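Local coordinates for delta-aminolevulinic acid dehydratase (Toxoplasma gondii ME49, PDB 3OBK), which catalyses the condensation of two molecules of 5-aminolevulinic acid to porphobilinogen, an early step of tetrapyrrole biosynthesis, and is assembled as an octamer, at residues Leu100-Val103 / Met104-Ser108; Val314-Val317 / Leu318-Arg322. One frame throughout, in Å; residues are numbered along the deposited sequence.

Contact 1: residues Leu100-Val103 / Met104-Ser108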
loop_
_atom_site.group_PDB
_atom_site.type_symbol
_atom_site.label_atom_id
_atom_site.label_comp_id
_atom_site.label_asym_id
_atom_site.label_seq_id
_atom_site.Cartn_x
_atom_site.Cartn_y
_atom_site.Cartn_z
ATOM N N LEU A 100 7.308 18.190 50.856
ATOM C CA LEU A 100 7.864 18.876 49.662
ATOM C C LEU A 100 6.924 18.964 48.442
ATOM O O LEU A 100 7.225 19.686 47.476
ATOM C CB LEU A 100 9.169 18.204 49.215
ATOM C CG LEU A 100 10.290 18.048 50.254
ATOM C CD1 LEU A 100 11.519 17.363 49.616
ATOM C CD2 LEU A 100 10.658 19.387 50.889
ATOM N N LYS A 101 5.810 18.232 48.462
ATOM C CA LYS A 101 4.837 18.303 47.375
ATOM C C LYS A 101 4.058 19.625 47.427
ATOM O O LYS A 101 3.977 20.263 48.473
ATOM C CB LYS A 101 3.882 17.117 47.445
ATOM C CG LYS A 101 4.561 15.744 47.342
ATOM C CD LYS A 101 3.555 14.624 47.450
ATOM C CE LYS A 101 4.155 13.267 47.103
ATOM N NZ LYS A 101 3.151 12.157 47.178
ATOM N N SER A 102 3.501 20.037 46.300
ATOM C CA SER A 102 2.734 21.273 46.196
ATOM C C SER A 102 1.981 21.285 44.875
ATOM O O SER A 102 2.180 20.411 44.031
ATOM C CB SER A 102 3.647 22.483 46.240
ATOM O OG SER A 102 4.438 22.521 45.073
ATOM N N VAL A 103 1.115 22.278 44.697
ATOM C CA VAL A 103 0.315 22.381 43.473
ATOM C C VAL A 103 1.209 22.687 42.265
ATOM O O VAL A 103 1.027 22.079 41.227
ATOM C CB VAL A 103 -0.840 23.426 43.560
ATOM C CG1 VAL A 103 -1.678 23.398 42.269
ATOM C CG2 VAL A 103 -1.742 23.157 44.746
ATOM N N MET A 104 2.184 23.586 42.395
ATOM C CA MET A 104 3.078 23.913 41.261
ATOM C C MET A 104 4.159 22.848 41.040
ATOM O O MET A 104 4.814 22.823 39.996
ATOM C CB MET A 104 3.744 25.282 41.441
ATOM C CG MET A 104 2.801 26.480 41.330
ATOM S SD MET A 104 1.980 26.674 39.732
ATOM C CE MET A 104 3.399 26.826 38.655
ATOM N N ALA A 105 4.330 21.983 42.037
ATOM C CA ALA A 105 5.264 20.881 41.984
ATOM C C ALA A 105 6.701 21.360 41.722
ATOM O O ALA A 105 7.444 20.704 41.019
ATOM C CB ALA A 105 4.807 19.855 40.956
ATOM N N GLU A 106 7.084 22.488 42.326
ATOM C CA GLU A 106 8.430 23.089 42.137
ATOM C C GLU A 106 9.616 22.260 42.649
ATOM O O GLU A 106 10.746 22.466 42.217
ATOM C CB GLU A 106 8.511 24.539 42.692
ATOM C CG GLU A 106 8.499 24.713 44.235
ATOM C CD GLU A 106 7.107 24.624 44.861
ATOM O OE1 GLU A 106 6.083 24.686 44.143
ATOM O OE2 GLU A 106 7.046 24.482 46.098
ATOM N N GLU A 107 9.371 21.314 43.549
ATOM C CA GLU A 107 10.430 20.378 43.945
ATOM C C GLU A 107 10.952 19.551 42.749
ATOM O O GLU A 107 12.053 19.020 42.800
ATOM C CB GLU A 107 9.925 19.480 45.082
ATOM C CG GLU A 107 10.928 18.460 45.659
ATOM C CD GLU A 107 12.243 19.033 46.236
ATOM O OE1 GLU A 107 12.305 20.229 46.646
ATOM O OE2 GLU A 107 13.226 18.238 46.274
ATOM N N SER A 108 10.170 19.463 41.674
ATOM C CA SER A 108 10.564 18.740 40.460
ATOM C C SER A 108 11.847 19.257 39.800
ATOM O O SER A 108 12.598 18.472 39.207
ATOM C CB SER A 108 9.427 18.746 39.432
ATOM O OG SER A 108 9.145 20.041 38.949
HETATM O O HOH W 1 6.742 20.702 44.958
#
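Ser102 and Ala105 face each other where the backbone doubles back: the chain runs out from Leu100 to Val103 and returns from Met104 to Glu107 with the two directions 162° apart, in a loop between strand 89-95 and helix 114-125. Val103 and Met104 form the corner; Ala105, with phi and psi both positive, follows it on the return arm, and its N makes weak bonds to both Ser102 O, at 3.3 Å, and Ser102 OG. The serine hydroxyl meets three partners: Glu106 OE1, a water and Ala105 N. With chi1 at 68°, OG sits between its own backbone N and carbonyl carbon, which aims it across the turn at the Glu106 carboxylate. It donates to Glu106 OE1 over 2.9 Å, arriving from above the carboxylate plane. Glu106 reaches back by a bend at chi2. The water donates to Leu100 O at 2.8 Å and to Ser102 OG, and accepts from Glu107 N. At the open end of the turn, Leu100 CD1 packs against Glu107 CD at 3.8 Å, the two side chains crossing at a slant, while Glu107 OE1 bonds Asn110 ND2. On the return arm Ser108 closes a small ring of its own, OG and N both donating to Ala105 O; the OG bond is 2.8 Å long. Backbone bonds from Ser102 to Tyr140 and Ser142 hold the turn to the next loop of the barrel. Since the Ser102 hydroxyl gives its proton to Glu106, its oxygen can accept from the water and, weakly, from Ala105 N, so one side chain joins both arms of this surface turn.

Contact 2: residues Val314-Val317 / Leu318-Arg322; sequences VLEV and LKSFR
Val317 and Phe321, one turn apart, lie side by side on helix 310-324, one of the helices of a TIM-barrel fold. The phenylalanine runs outward from a CB that, like CG after it, lies 4.1 Å from Val317 O, the oxygen that accepts the helical i to i+4 bond from Phe321 N. With chi1 at -85°, CG is anti to the carbonyl carbon, and the ring leans back over the preceding turn. CD2 then comes within 3.5 Å of Val317 O, and CE2 touches Val317 CG1 at 3.7 Å. Leu318 covers a neighbouring strip: its CG sits 3.4 Å from Val314 O, and its CD1 meets Val314 CG1 at 4.2 Å. Beneath it, Leu318 N donates to Val314 O over 3.0 Å, whereas Lys319 N reaches Leu315 O from 39° out of the carbonyl plane. This flank of the helix rests on the barrel strands, Phe321 on Val329 and Ala289, Val317 on His291 and Leu318 on Thr331.

Another flank is polar and taken up by other subunits. The carboxylate of the extended Glu316 accepts from Tyr272, Ser216 and the Ser217 backbone N of a second subunit, while Lys319, bent at three successive torsions, directs NZ to Ser244 of that subunit and to the C-terminal carboxylate of Tyr356 of a third. This last pair is a salt bridge, which probably offsets the buried Lys319 charge. On the same flank Glu316 O accepts the 2.8 Å bond from Ser320 N, with the donor tilted 20° from the carbonyl plane.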
loop_
_atom_site.group_PDB
_atom_site.type_symbol
_atom_site.label_atom_id
_atom_site.label_comp_id
_atom_site.label_asym_id
_atom_site.label_seq_id
_atom_site.Cartn_x
_atom_site.Cartn_y
_atom_site.Cartn_z
ATOM N N VAL A 314 6.810 -15.094 32.571
ATOM C CA VAL A 314 7.629 -13.892 32.390
ATOM C C VAL A 314 8.410 -13.940 31.073
ATOM O O VAL A 314 8.375 -12.996 30.314
ATOM C CB VAL A 314 8.587 -13.614 33.565
ATOM C CG1 VAL A 314 9.616 -12.568 33.187
ATOM C CG2 VAL A 314 7.810 -13.120 34.792
ATOM N N LEU A 315 9.080 -15.050 30.781
ATOM C CA LEU A 315 9.888 -15.164 29.569
ATOM C C LEU A 315 9.071 -15.132 28.288
ATOM O O LEU A 315 9.584 -14.675 27.254
ATOM C CB LEU A 315 10.743 -16.446 29.589
ATOM C CG LEU A 315 11.807 -16.575 30.702
ATOM C CD1 LEU A 315 12.580 -17.898 30.703
ATOM C CD2 LEU A 315 12.758 -15.392 30.637
ATOM N N GLU A 316 7.827 -15.621 28.325
ATOM C CA GLU A 316 6.922 -15.546 27.156
ATOM C C GLU A 316 6.404 -14.103 26.953
ATOM O O GLU A 316 6.296 -13.597 25.844
ATOM C CB GLU A 316 5.761 -16.511 27.351
ATOM C CG GLU A 316 4.652 -16.418 26.324
ATOM C CD GLU A 316 3.603 -17.524 26.461
ATOM O OE1 GLU A 316 3.825 -18.510 27.224
ATOM O OE2 GLU A 316 2.537 -17.414 25.816
ATOM N N VAL A 317 6.094 -13.447 28.062
ATOM C CA VAL A 317 5.648 -12.087 28.049
ATOM C C VAL A 317 6.700 -11.235 27.368
ATOM O O VAL A 317 6.405 -10.504 26.448
ATOM C CB VAL A 317 5.369 -11.608 29.499
ATOM C CG1 VAL A 317 5.333 -10.067 29.590
ATOM C CG2 VAL A 317 4.074 -12.231 29.999
ATOM N N LEU A 318 7.944 -11.361 27.788
ATOM C CA LEU A 318 9.023 -10.550 27.186
ATOM C C LEU A 318 9.215 -10.840 25.679
ATOM O O LEU A 318 9.407 -9.927 24.882
ATOM C CB LEU A 318 10.325 -10.745 27.952
ATOM C CG LEU A 318 10.316 -10.386 29.443
ATOM C CD1 LEU A 318 11.665 -10.637 30.052
ATOM C CD2 LEU A 318 9.895 -8.931 29.658
ATOM N N LYS A 319 9.123 -12.110 25.303
ATOM C CA LYS A 319 9.137 -12.486 23.904
ATOM C C LYS A 319 7.970 -11.858 23.161
ATOM O O LYS A 319 8.143 -11.388 22.044
ATOM C CB LYS A 319 9.102 -14.012 23.734
ATOM C CG LYS A 319 9.270 -14.518 22.334
ATOM C CD LYS A 319 10.566 -14.055 21.696
ATOM C CE LYS A 319 11.795 -14.652 22.321
ATOM N NZ LYS A 319 11.929 -16.143 22.068
ATOM N N SER A 320 6.799 -11.826 23.788
ATOM C CA SER A 320 5.635 -11.179 23.179
ATOM C C SER A 320 5.805 -9.664 22.907
ATOM O O SER A 320 5.463 -9.213 21.848
ATOM C CB SER A 320 4.374 -11.461 24.009
ATOM O OG SER A 320 3.994 -12.836 23.858
ATOM N N PHE A 321 6.362 -8.901 23.837
ATOM C CA PHE A 321 6.633 -7.465 23.601
ATOM C C PHE A 321 7.541 -7.241 22.399
ATOM O O PHE A 321 7.429 -6.265 21.633
ATOM C CB PHE A 321 7.366 -6.857 24.785
ATOM C CG PHE A 321 6.481 -6.424 25.860
ATOM C CD1 PHE A 321 5.629 -5.343 25.671
ATOM C CD2 PHE A 321 6.495 -7.064 27.085
ATOM C CE1 PHE A 321 4.789 -4.953 26.689
ATOM C CE2 PHE A 321 5.682 -6.652 28.085
ATOM C CZ PHE A 321 4.830 -5.620 27.897
ATOM N N ARG A 322 8.463 -8.170 22.266
ATOM C CA ARG A 322 9.466 -8.093 21.268
ATOM C C ARG A 322 8.873 -8.442 19.896
ATOM O O ARG A 322 9.080 -7.708 18.947
ATOM C CB ARG A 322 10.580 -9.016 21.711
ATOM C CG ARG A 322 11.884 -8.679 21.164
ATOM C CD ARG A 322 12.858 -7.860 22.042
ATOM N NE ARG A 322 14.059 -7.962 21.197
ATOM C CZ ARG A 322 14.614 -7.015 20.451
ATOM N NH1 ARG A 322 15.635 -7.322 19.664
ATOM N NH2 ARG A 322 14.243 -5.767 20.528
#

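From the N terminus, the chain first passes strands 46-53 and 89-95 and then makes contact 1, a tight reversal in the loop before helix 114-125. It runs on through the parallel strands up to 287-291 before reaching contact 2, which closes no loop and spans successive turns of helix 310-324, ahead of strand 328-331. The two follow in series, neither enclosing nor crossing the other. Contact 1 and contact 2 lie on opposite sides of the chain's centre; the centres of contacts 1 and 2 are about 37 Å apart, and the nearest atoms of contacts 1 and 2 about 26 Å apart. Contact 1 joins neighbouring loops at the surface, whereas contact 2 ties an outer helix to the barrel strands and to two other subunits.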